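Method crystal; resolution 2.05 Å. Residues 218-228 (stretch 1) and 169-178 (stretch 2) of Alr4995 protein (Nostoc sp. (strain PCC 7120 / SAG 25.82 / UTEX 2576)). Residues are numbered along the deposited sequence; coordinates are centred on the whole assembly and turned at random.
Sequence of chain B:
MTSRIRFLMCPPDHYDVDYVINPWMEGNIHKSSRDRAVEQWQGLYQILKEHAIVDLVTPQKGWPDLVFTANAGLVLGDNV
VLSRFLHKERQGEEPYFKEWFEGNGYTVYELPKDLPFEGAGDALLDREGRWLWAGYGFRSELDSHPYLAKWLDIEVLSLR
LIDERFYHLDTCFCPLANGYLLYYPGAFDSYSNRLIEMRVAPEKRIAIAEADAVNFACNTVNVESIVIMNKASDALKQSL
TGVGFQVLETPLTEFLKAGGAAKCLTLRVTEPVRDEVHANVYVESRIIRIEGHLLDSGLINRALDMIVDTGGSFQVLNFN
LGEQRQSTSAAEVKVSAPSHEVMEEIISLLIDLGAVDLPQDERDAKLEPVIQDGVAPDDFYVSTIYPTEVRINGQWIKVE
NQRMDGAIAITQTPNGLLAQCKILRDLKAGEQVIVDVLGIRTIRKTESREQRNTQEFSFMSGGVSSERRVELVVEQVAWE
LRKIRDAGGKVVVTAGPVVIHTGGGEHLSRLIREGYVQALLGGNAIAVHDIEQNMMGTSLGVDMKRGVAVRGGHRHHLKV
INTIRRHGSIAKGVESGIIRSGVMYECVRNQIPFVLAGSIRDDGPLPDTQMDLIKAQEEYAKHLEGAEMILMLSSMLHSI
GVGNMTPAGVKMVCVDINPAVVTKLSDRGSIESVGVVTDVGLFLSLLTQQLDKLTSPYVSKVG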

# COMPACT_ATOMS: atom_id res chain seq x y z
N CYS B 218 -0.36 17.88 -39.64
CA CYS B 218 0.31 19.17 -39.55
C CYS B 218 1.35 19.34 -40.65
O CYS B 218 1.76 20.47 -40.97
CB CYS B 218 0.97 19.33 -38.19
SG CYS B 218 -0.22 19.64 -36.90
N ASN B 219 1.77 18.20 -41.20
CA ASN B 219 2.74 18.16 -42.29
C ASN B 219 2.06 18.45 -43.63
O ASN B 219 2.01 17.62 -44.53
CB ASN B 219 3.43 16.80 -42.31
CG ASN B 219 4.85 16.88 -42.79
OD1 ASN B 219 5.20 16.29 -43.82
ND2 ASN B 219 5.68 17.61 -42.04
N THR B 220 1.56 19.67 -43.74
CA THR B 220 0.66 20.08 -44.80
C THR B 220 1.27 21.17 -45.67
O THR B 220 1.88 22.12 -45.15
CB THR B 220 -0.65 20.60 -44.21
OG1 THR B 220 -1.47 19.48 -43.86
CG2 THR B 220 -1.40 21.49 -45.19
N VAL B 221 1.12 21.03 -46.98
CA VAL B 221 1.52 22.07 -47.92
C VAL B 221 0.37 23.04 -48.12
O VAL B 221 -0.77 22.63 -48.38
CB VAL B 221 1.97 21.47 -49.26
CG1 VAL B 221 2.41 22.57 -50.21
CG2 VAL B 221 3.11 20.49 -49.03
N ASN B 222 0.65 24.33 -47.96
CA ASN B 222 -0.34 25.37 -48.11
C ASN B 222 -0.05 26.18 -49.35
O ASN B 222 1.01 26.80 -49.46
CB ASN B 222 -0.36 26.28 -46.87
CG ASN B 222 -1.50 27.30 -46.89
OD1 ASN B 222 -1.35 28.42 -46.39
ND2 ASN B 222 -2.64 26.91 -47.46
N VAL B 223 -0.98 26.16 -50.31
CA VAL B 223 -0.90 27.04 -51.47
C VAL B 223 -2.14 27.94 -51.48
O VAL B 223 -3.22 27.54 -51.90
CB VAL B 223 -0.80 26.24 -52.78
CG1 VAL B 223 -0.12 27.09 -53.85
CG2 VAL B 223 0.00 24.97 -52.56
N GLU B 224 -1.95 29.17 -50.99
CA GLU B 224 -3.03 30.09 -50.61
C GLU B 224 -4.18 29.38 -49.89
O GLU B 224 -4.08 29.13 -48.69
CB GLU B 224 -3.57 30.86 -51.84
CG GLU B 224 -4.73 31.87 -51.56
CD GLU B 224 -4.68 32.55 -50.17
OE1 GLU B 224 -3.62 33.11 -49.81
OE2 GLU B 224 -5.72 32.54 -49.45
N SER B 225 -5.25 29.05 -50.60
CA SER B 225 -6.41 28.47 -49.94
C SER B 225 -6.45 26.97 -50.08
O SER B 225 -7.38 26.32 -49.61
CB SER B 225 -7.70 29.10 -50.46
OG SER B 225 -7.87 30.39 -49.88
N ILE B 226 -5.44 26.41 -50.73
CA ILE B 226 -5.32 24.96 -50.83
C ILE B 226 -4.45 24.43 -49.70
O ILE B 226 -3.43 25.03 -49.35
CB ILE B 226 -4.70 24.53 -52.17
CG1 ILE B 226 -5.33 25.30 -53.33
CG2 ILE B 226 -4.80 23.02 -52.33
CD1 ILE B 226 -6.84 25.31 -53.33
N VAL B 227 -4.87 23.31 -49.11
CA VAL B 227 -4.00 22.58 -48.19
C VAL B 227 -3.91 21.12 -48.62
O VAL B 227 -4.91 20.42 -48.69
CB VAL B 227 -4.48 22.69 -46.72
CG1 VAL B 227 -4.14 24.06 -46.17
CG2 VAL B 227 -5.98 22.41 -46.60
N ILE B 228 -2.70 20.70 -48.96
CA ILE B 228 -2.45 19.33 -49.38
C ILE B 228 -1.82 18.55 -48.24
O ILE B 228 -0.97 19.08 -47.51
CB ILE B 228 -1.51 19.27 -50.60
CG1 ILE B 228 -2.02 20.19 -51.71
CG2 ILE B 228 -1.39 17.84 -51.10
CD1 ILE B 228 -0.98 20.48 -52.77
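Stretch 2 (169-178) LDTCFCPLAN

Residues 218–228 form a loop that leads into a β-hairpin, with strands 221–223 and 226–228 joined by a type II' turn from Val223 to Ile226. Residues 169–178 begin with a short 3-10 segment (169–171), pass through Cys172, and continue as a strand at 173–175 before leaving as Leu176, Ala177 and Asn178. From Phe173 to Ala177 stretch 2 runs broadly the same way as stretch 1 from Thr220 to Glu224, and the nearest CA atoms pair Asn222 with Leu176 (6.4 Å) and Glu224 with Ala177 (5.9 Å); at the start the order is reversed, Cys218 lying by Cys172 and Asn219 by Thr171. The two stretches bury 509 Å² between them. No direct backbone-to-backbone hydrogen bond joins them; asparagine side chains and water make the polar links instead.

At the start of stretch 1, Cys218 lies over the end of the 3-10 segment, its CA 5.0 Å from the CA of Cys172. The Cys218 CA-to-CB bond points toward stretch 2, with Cys218 CB 3.5 Å from both Thr171 O and Phe173 N; the m rotamer places Cys218 SG 3.5 Å from Cys172 C. The Cys218 carbonyl approaches the next strand, with Cys218 O 3.2 Å from Cys174 CB. Two waters fill in around this residue. Water 1 accepts from Cys218 N (2.8 Å) and donates to Thr171 O (2.6 Å), while water 2 lies 2.8 Å from Cys218 O and 2.7 Å from Phe173 O.

Asn219 sits beside Thr171, their CA atoms 5.0 Å apart. Although its CA-to-CB bond runs sideways, the amide end reaches back, and Asn219 ND2 donates a 2.7 Å hydrogen bond to Asp170 O. The same carbonyl receives a CA-H...O contact, with Asn219 CA 3.4 Å from Asp170 O. Thr220 then packs near Cys174, which points toward stretch 1 and brings Cys174 SG to 3.5 Å from Thr220 O.

Along the first hairpin strand the side chains alternate: Val221 and Val223 point away, and Asn222 points toward stretch 2. Asn222 OD1 accepts a 2.9 Å hydrogen bond from Ala177 N, while its ND2 turns to its own hairpin, donating to Glu224 O (2.9 Å) and Ile226 O (2.8 Å). One side chain thus braces the turn and holds the neighbouring backbone. Asn222 CG also lies 3.8 Å from Leu176 CD2.

At the turn, Ala177 CB packs 3.5 Å from the backbone atom Glu224 O. The Glu224 CA-to-CB bond points away, but the end of its side chain comes nearer, with Glu224 OE1 3.7 Å from Ala177 CB. Ser225 makes no contact with stretch 2 and Ile226 is out of reach. On the returning strand Val227 again points toward stretch 2, and Val227 CG1 meets Leu176 CD2 at 3.8 Å in an apolar contact. Ile228 is out of reach, so Val227 is the last residue of stretch 1 to touch stretch 2.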

# COMPACT_ATOMS: atom_id res chain seq x y z
N LEU B 169 9.64 20.42 -36.21
CA LEU B 169 8.57 21.38 -36.00
C LEU B 169 7.43 21.22 -37.01
O LEU B 169 6.26 21.37 -36.65
CB LEU B 169 9.12 22.80 -36.09
CG LEU B 169 8.10 23.89 -35.77
CD1 LEU B 169 7.52 23.69 -34.34
CD2 LEU B 169 8.72 25.28 -35.94
N ASP B 170 7.77 20.91 -38.26
CA ASP B 170 6.77 20.84 -39.32
C ASP B 170 5.91 19.58 -39.28
O ASP B 170 5.01 19.41 -40.10
CB ASP B 170 7.43 20.99 -40.71
CG ASP B 170 8.22 19.75 -41.16
OD1 ASP B 170 8.47 18.83 -40.35
OD2 ASP B 170 8.62 19.71 -42.35
N THR B 171 6.19 18.69 -38.33
CA THR B 171 5.33 17.51 -38.12
C THR B 171 4.18 17.78 -37.15
O THR B 171 3.29 16.94 -37.00
CB THR B 171 6.13 16.30 -37.59
OG1 THR B 171 6.66 16.61 -36.30
CG2 THR B 171 7.26 15.95 -38.53
N CYS B 172 4.19 18.94 -36.49
CA CYS B 172 3.21 19.23 -35.45
C CYS B 172 2.80 20.69 -35.42
O CYS B 172 2.13 21.14 -34.49
CB CYS B 172 3.76 18.83 -34.07
SG CYS B 172 5.38 19.59 -33.63
N PHE B 173 3.21 21.43 -36.44
CA PHE B 173 3.05 22.88 -36.44
C PHE B 173 3.00 23.39 -37.87
O PHE B 173 3.87 23.03 -38.68
CB PHE B 173 4.20 23.50 -35.66
CG PHE B 173 4.03 24.95 -35.35
CD1 PHE B 173 4.50 25.93 -36.23
CD2 PHE B 173 3.44 25.34 -34.16
CE1 PHE B 173 4.36 27.28 -35.94
CE2 PHE B 173 3.30 26.70 -33.85
CZ PHE B 173 3.75 27.67 -34.75
N CYS B 174 2.02 24.23 -38.20
CA CYS B 174 1.82 24.61 -39.59
C CYS B 174 1.10 25.95 -39.77
O CYS B 174 -0.14 26.00 -39.82
CB CYS B 174 1.06 23.51 -40.34
SG CYS B 174 0.98 23.77 -42.17
N PRO B 175 1.87 27.04 -39.88
CA PRO B 175 1.31 28.35 -40.21
C PRO B 175 0.60 28.32 -41.57
O PRO B 175 1.11 27.74 -42.53
CB PRO B 175 2.55 29.27 -40.24
CG PRO B 175 3.59 28.54 -39.41
CD PRO B 175 3.34 27.09 -39.69
N LEU B 176 -0.59 28.90 -41.64
CA LEU B 176 -1.41 28.88 -42.86
C LEU B 176 -1.76 30.29 -43.29
O LEU B 176 -1.58 31.24 -42.53
CB LEU B 176 -2.70 28.08 -42.65
CG LEU B 176 -2.55 26.61 -42.25
CD1 LEU B 176 -3.87 26.08 -41.72
CD2 LEU B 176 -2.07 25.80 -43.44
N ALA B 177 -2.28 30.42 -44.51
CA ALA B 177 -2.68 31.73 -45.00
C ALA B 177 -3.75 32.34 -44.08
O ALA B 177 -4.43 31.60 -43.36
CB ALA B 177 -3.20 31.63 -46.43
N ASN B 178 -3.86 33.66 -44.10
CA ASN B 178 -4.93 34.37 -43.40
C ASN B 178 -4.82 34.20 -41.88
O ASN B 178 -5.83 34.11 -41.18
CB ASN B 178 -6.29 33.88 -43.91
CG ASN B 178 -7.42 34.82 -43.56
OD1 ASN B 178 -7.22 36.03 -43.43
ND2 ASN B 178 -8.62 34.26 -43.41
O HOH W 1 0.83 16.23 -37.65
O HOH W 2 4.00 22.10 -41.20